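Local coordinates for protein Drep2 (PDB 4D2K) that probably takes part in apoptotic DNA fragmentation, its CIDE domain binding copies of itself and assembling into higher-order structures, at residues 8-13 / 65-70; 52-57 / 72-77. One frame throughout, in Å; residues are numbered along the deposited sequence.

Contact 1: residues 8-13 / 65-70; sequences GKRPLK and YFRTLA
In the ubiquitin-like fold of the CIDE domain, the first strand passes the short helix 63-67 that precedes the last strand, and this contact joins the two. Arg-10 and Phe-66 meet end-on. The arginine chain starts from the crowded first torsion, CG between backbone N and carbonyl carbon (chi1 70°), and bends again at chi3, which carries the guanidinium to the main-chain oxygens of Arg-67 and Leu-69. There Arg-10 NH1 donates to Arg-67 O at 3.2 Å in a bent bond (N-H...O angle 148°); the oxygen lies close to the guanidinium plane, but the donor stands above the carbonyl plane. Phe-66 CE2 sits over one face of the same guanidinium, 4.1 Å from Arg-10 CZ, the two planes 40° apart. An alanine in place of Arg-10 would remove this group and would probably leave the Arg-67 carbonyl without this donor and the tip of the Phe-66 ring less covered. Deeper in, Leu-12 CD1 meets Phe-66 CE1 at 3.5 Å, crossing the ring obliquely, while Leu-12 CD2 packs 3.6 Å from Ala-70 O. Phe-66 also touches Val-27 of the neighbouring strand and Phe-30 and Leu-33 of helix 30-40. A short helix whose aromatic side chain joins a core between sheet and main helix is in keeping with the ubiquitin-like roll.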
loop_
_atom_site.group_PDB
_atom_site.type_symbol
_atom_site.label_atom_id
_atom_site.label_comp_id
_atom_site.label_asym_id
_atom_site.label_seq_id
_atom_site.Cartn_x
_atom_site.Cartn_y
_atom_site.Cartn_z
ATOM N N GLY A 8 16.739 -3.164 -3.129
ATOM C CA GLY A 8 16.080 -3.706 -4.302
ATOM C C GLY A 8 14.612 -4.071 -4.152
ATOM O O GLY A 8 13.879 -3.436 -3.394
ATOM N N LYS A 9 14.196 -5.150 -4.806
ATOM C CA LYS A 9 12.796 -5.542 -4.760
ATOM C C LYS A 9 12.490 -6.224 -3.430
ATOM O O LYS A 9 13.261 -7.068 -2.973
ATOM C CB LYS A 9 12.471 -6.488 -5.922
ATOM C CG LYS A 9 12.819 -5.961 -7.325
ATOM C CD LYS A 9 11.883 -4.891 -7.856
ATOM C CE LYS A 9 12.377 -4.431 -9.227
ATOM N NZ LYS A 9 11.415 -3.566 -9.962
ATOM N N ARG A 10 11.349 -5.904 -2.831
ATOM C CA ARG A 10 11.013 -6.474 -1.524
ATOM C C ARG A 10 9.531 -6.856 -1.538
ATOM O O ARG A 10 8.734 -6.191 -2.199
ATOM C CB ARG A 10 11.317 -5.464 -0.398
ATOM C CG ARG A 10 10.370 -4.260 -0.386
ATOM C CD ARG A 10 10.848 -3.095 0.468
ATOM N NE ARG A 10 12.039 -2.458 -0.104
ATOM C CZ ARG A 10 12.823 -1.608 0.556
ATOM N NH1 ARG A 10 12.533 -1.283 1.806
ATOM N NH2 ARG A 10 13.882 -1.076 -0.039
ATOM N N PRO A 11 9.145 -7.884 -0.774
ATOM C CA PRO A 11 7.726 -8.250 -0.682
ATOM C C PRO A 11 7.028 -7.321 0.286
ATOM O O PRO A 11 7.645 -6.950 1.284
ATOM C CB PRO A 11 7.753 -9.676 -0.136
ATOM C CG PRO A 11 9.058 -9.762 0.619
ATOM C CD PRO A 11 10.022 -8.838 -0.074
ATOM N N LEU A 12 5.797 -6.912 -0.034
ATOM C CA LEU A 12 4.949 -6.126 0.859
ATOM C C LEU A 12 3.533 -6.666 0.696
ATOM O O LEU A 12 3.230 -7.262 -0.350
ATOM C CB LEU A 12 5.009 -4.629 0.516
ATOM C CG LEU A 12 6.377 -3.945 0.669
ATOM C CD1 LEU A 12 6.357 -2.512 0.141
ATOM C CD2 LEU A 12 6.864 -4.011 2.111
ATOM N N LYS A 13 2.674 -6.476 1.704
ATOM C CA LYS A 13 1.280 -6.925 1.606
ATOM C C LYS A 13 0.351 -5.713 1.423
ATOM O O LYS A 13 0.431 -4.732 2.165
ATOM C CB LYS A 13 0.875 -7.741 2.845
ATOM C CG LYS A 13 1.591 -9.127 2.967
ATOM C CD LYS A 13 1.383 -9.742 4.383
ATOM C CE LYS A 13 2.030 -11.146 4.544
ATOM N NZ LYS A 13 1.878 -11.715 5.936
ATOM N N TYR A 65 10.311 7.101 3.770
ATOM C CA TYR A 65 9.598 6.327 4.765
ATOM C C TYR A 65 9.371 4.927 4.220
ATOM O O TYR A 65 9.453 3.960 4.953
ATOM C CB TYR A 65 8.265 6.968 5.136
ATOM C CG TYR A 65 7.737 6.421 6.440
ATOM C CD1 TYR A 65 8.165 6.954 7.662
ATOM C CD2 TYR A 65 6.894 5.315 6.466
ATOM C CE1 TYR A 65 7.723 6.436 8.880
ATOM C CE2 TYR A 65 6.428 4.793 7.685
ATOM C CZ TYR A 65 6.851 5.364 8.880
ATOM O OH TYR A 65 6.422 4.841 10.065
ATOM N N PHE A 66 9.093 4.848 2.921
ATOM C CA PHE A 66 8.870 3.581 2.253
ATOM C C PHE A 66 10.069 2.662 2.457
ATOM O O PHE A 66 9.911 1.486 2.793
ATOM C CB PHE A 66 8.607 3.788 0.753
ATOM C CG PHE A 66 8.760 2.529 -0.048
ATOM C CD1 PHE A 66 7.684 1.681 -0.236
ATOM C CD2 PHE A 66 9.999 2.171 -0.582
ATOM C CE1 PHE A 66 7.828 0.493 -0.945
ATOM C CE2 PHE A 66 10.157 0.987 -1.281
ATOM C CZ PHE A 66 9.066 0.141 -1.466
ATOM N N ARG A 67 11.269 3.212 2.303
ATOM C CA ARG A 67 12.468 2.391 2.404
ATOM C C ARG A 67 12.667 1.931 3.800
ATOM O O ARG A 67 13.351 0.914 4.004
ATOM C CB ARG A 67 13.729 3.133 1.937
ATOM C CG ARG A 67 13.823 3.278 0.432
ATOM C CD ARG A 67 15.178 3.819 -0.014
ATOM N NE ARG A 67 15.299 5.253 0.242
ATOM C CZ ARG A 67 14.706 6.187 -0.499
ATOM N NH1 ARG A 67 13.950 5.830 -1.528
ATOM N NH2 ARG A 67 14.860 7.475 -0.218
ATOM N N THR A 68 12.025 2.596 4.772
ATOM C CA THR A 68 12.182 2.026 6.131
ATOM C C THR A 68 11.294 0.805 6.418
ATOM O O THR A 68 11.410 0.206 7.480
ATOM C CB THR A 68 11.869 3.028 7.233
ATOM O OG1 THR A 68 10.445 3.190 7.374
ATOM C CG2 THR A 68 12.606 4.337 6.976
ATOM N N LEU A 69 10.353 0.482 5.528
ATOM C CA LEU A 69 9.407 -0.624 5.771
ATOM C C LEU A 69 10.038 -2.026 5.737
ATOM O O LEU A 69 10.734 -2.358 4.785
ATOM C CB LEU A 69 8.273 -0.592 4.730
ATOM C CG LEU A 69 7.412 0.662 4.726
ATOM C CD1 LEU A 69 6.296 0.567 3.678
ATOM C CD2 LEU A 69 6.856 0.924 6.133
ATOM N N ALA A 70 9.733 -2.862 6.730
ATOM C CA ALA A 70 10.187 -4.251 6.743
ATOM C C ALA A 70 9.448 -5.073 5.690
ATOM O O ALA A 70 8.289 -4.760 5.351
ATOM C CB ALA A 70 9.973 -4.876 8.124
#

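Contact 2: residues 52-57 / 72-77; sequences VLECDG and NTVLLL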
loop_
_atom_site.group_PDB
_atom_site.type_symbol
_atom_site.label_atom_id
_atom_site.label_comp_id
_atom_site.label_asym_id
_atom_site.label_seq_id
_atom_site.Cartn_x
_atom_site.Cartn_y
_atom_site.Cartn_z
ATOM N N VAL A 52 -1.520 3.463 3.612
ATOM C CA VAL A 52 -1.299 3.639 5.034
ATOM C C VAL A 52 -0.873 2.330 5.657
ATOM O O VAL A 52 -1.123 1.266 5.105
ATOM C CB VAL A 52 -2.582 4.169 5.778
ATOM C CG1 VAL A 52 -3.029 5.515 5.227
ATOM C CG2 VAL A 52 -3.722 3.148 5.703
ATOM N N LEU A 53 -0.242 2.405 6.823
ATOM C CA LEU A 53 0.087 1.203 7.571
ATOM C C LEU A 53 -1.207 0.565 8.054
ATOM O O LEU A 53 -2.136 1.260 8.476
ATOM C CB LEU A 53 0.980 1.539 8.763
ATOM C CG LEU A 53 2.406 2.021 8.505
ATOM C CD1 LEU A 53 3.094 2.240 9.844
ATOM C CD2 LEU A 53 3.165 0.987 7.693
ATOM N N GLU A 54 -1.276 -0.755 7.995
ATOM C CA GLU A 54 -2.461 -1.431 8.473
ATOM C C GLU A 54 -2.594 -1.278 9.988
ATOM O O GLU A 54 -3.701 -1.249 10.516
ATOM C CB GLU A 54 -2.450 -2.916 8.078
ATOM C CG GLU A 54 -3.786 -3.640 8.376
ATOM C CD GLU A 54 -3.928 -4.036 9.830
ATOM O OE1 GLU A 54 -2.888 -4.272 10.483
ATOM O OE2 GLU A 54 -5.068 -4.100 10.333
ATOM N N CYS A 55 -1.476 -1.244 10.696
ATOM C CA CYS A 55 -1.547 -1.281 12.151
ATOM C C CYS A 55 -2.114 0.006 12.783
ATOM O O CYS A 55 -2.817 -0.078 13.781
ATOM C CB CYS A 55 -0.169 -1.588 12.757
ATOM S SG CYS A 55 1.090 -0.351 12.409
ATOM N N ASP A 56 -1.803 1.181 12.238
ATOM C CA ASP A 56 -2.237 2.415 12.915
ATOM C C ASP A 56 -2.634 3.607 12.006
ATOM O O ASP A 56 -2.752 4.733 12.477
ATOM C CB ASP A 56 -1.157 2.842 13.948
ATOM C CG ASP A 56 0.117 3.424 13.321
ATOM O OD1 ASP A 56 0.212 3.598 12.089
ATOM O OD2 ASP A 56 1.047 3.738 14.098
ATOM N N GLY A 57 -2.824 3.360 10.712
ATOM C CA GLY A 57 -3.237 4.397 9.786
ATOM C C GLY A 57 -2.170 5.405 9.380
ATOM O O GLY A 57 -2.449 6.304 8.584
ATOM N N ASN A 72 7.149 -7.596 3.919
ATOM C CA ASN A 72 5.817 -8.065 4.249
ATOM C C ASN A 72 5.106 -7.273 5.353
ATOM O O ASN A 72 4.206 -7.785 6.019
ATOM C CB ASN A 72 5.865 -9.554 4.595
ATOM C CG ASN A 72 5.876 -10.431 3.349
ATOM O OD1 ASN A 72 5.044 -10.247 2.449
ATOM N ND2 ASN A 72 6.800 -11.385 3.288
ATOM N N THR A 73 5.507 -6.015 5.513
ATOM C CA THR A 73 4.682 -5.036 6.213
ATOM C C THR A 73 3.310 -4.989 5.524
ATOM O O THR A 73 3.237 -4.960 4.285
ATOM C CB THR A 73 5.315 -3.617 6.201
ATOM O OG1 THR A 73 6.563 -3.636 6.901
ATOM C CG2 THR A 73 4.397 -2.599 6.841
ATOM N N VAL A 74 2.246 -5.030 6.328
ATOM C CA VAL A 74 0.875 -4.956 5.811
ATOM C C VAL A 74 0.432 -3.498 5.641
ATOM O O VAL A 74 0.430 -2.731 6.597
ATOM C CB VAL A 74 -0.126 -5.679 6.736
ATOM C CG1 VAL A 74 -1.520 -5.725 6.084
ATOM C CG2 VAL A 74 0.364 -7.075 7.062
ATOM N N LEU A 75 0.081 -3.133 4.416
ATOM C CA LEU A 75 -0.346 -1.787 4.044
ATOM C C LEU A 75 -1.791 -1.815 3.537
ATOM O O LEU A 75 -2.242 -2.829 3.016
ATOM C CB LEU A 75 0.572 -1.207 2.961
ATOM C CG LEU A 75 2.065 -1.073 3.266
ATOM C CD1 LEU A 75 2.858 -0.635 2.023
ATOM C CD2 LEU A 75 2.271 -0.089 4.425
ATOM N N LEU A 76 -2.530 -0.725 3.717
ATOM C CA LEU A 76 -3.852 -0.615 3.114
ATOM C C LEU A 76 -3.782 0.436 2.028
ATOM O O LEU A 76 -3.153 1.488 2.183
ATOM C CB LEU A 76 -4.936 -0.231 4.134
ATOM C CG LEU A 76 -5.110 -1.031 5.429
ATOM C CD1 LEU A 76 -6.361 -0.568 6.161
ATOM C CD2 LEU A 76 -5.155 -2.531 5.183
ATOM N N LEU A 77 -4.459 0.155 0.932
ATOM C CA LEU A 77 -4.608 1.137 -0.105
ATOM C C LEU A 77 -5.991 1.756 0.102
ATOM O O LEU A 77 -6.971 1.044 0.156
ATOM C CB LEU A 77 -4.460 0.478 -1.473
ATOM C CG LEU A 77 -4.237 1.313 -2.723
ATOM C CD1 LEU A 77 -3.556 0.456 -3.763
ATOM C CD2 LEU A 77 -5.568 1.772 -3.250
HETATM O O HOH W 1 0.706 -2.422 9.330
#
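Strands 49-53 and 74-79 run antiparallel, and their meeting is tight at one end and opens toward solvent at the other. At the tight end Val-52 and Leu-76 form a hydrogen-bonded pair: Val-52 N donates to Leu-76 O at 2.9 Å, and Leu-76 N returns a bond to Val-52 O at 2.8 Å, both with N-H...O angles of 165°. Their side chains share one face of the sheet, where they cross obliquely, Val-52 CG2 touching Leu-76 CB. Beyond them, Leu-53 and Leu-75 make a non-hydrogen-bonded pair whose side chains diverge at their roots, yet Leu-53 CD2 and Leu-75 CD2 still meet at 3.6 Å. Leu-53 CD2 also packs on Thr-73 CG2. Glu-54 is the last packed residue. Its N reaches Val-74 O at 3.0 Å, though from above the carbonyl plane. The glutamate's methylenes continue the apolar packing: CB lies alongside Val-74 CG1 at 3.6 Å, and CG rests on Leu-76 CD2 at the same separation. A bend at chi2 (-80°) then leads the carboxylate away to a salt bridge with Arg-19. The loose side begins after it, at the exposed Cys-55, where a water accepts from Cys-55 N while donating to that same Val-74 O at 2.8 Å, bridging the widening backbones. The chemistry is thus divided within one residue, an aliphatic stem extending the apolar packing while its charge is paired elsewhere, and a water joins the direct bond at Val-74 O as strand 49-53 turns away from 74-79.

From the N terminus, segment 8-13 enters first, and contact 1 closes a long loop when helix 63-67 and the turn after it come back against the opening strand. Segment 52-57 lies within that loop, but its partner 72-77 lies beyond it, so the two loops cross. Contact 2 closes the shorter one, which holds strand 59-60 and the helix of contact 1. The first strand joins the last strand and the loop before it: Pro-11 O approaches Asn-72 N, and Lys-13 O approaches Leu-75 N, each at 2.8 Å and probably hydrogen-bonded. Strand 74-79 thereby lies between 10-16 and 49-53, uniting both halves of the sheet.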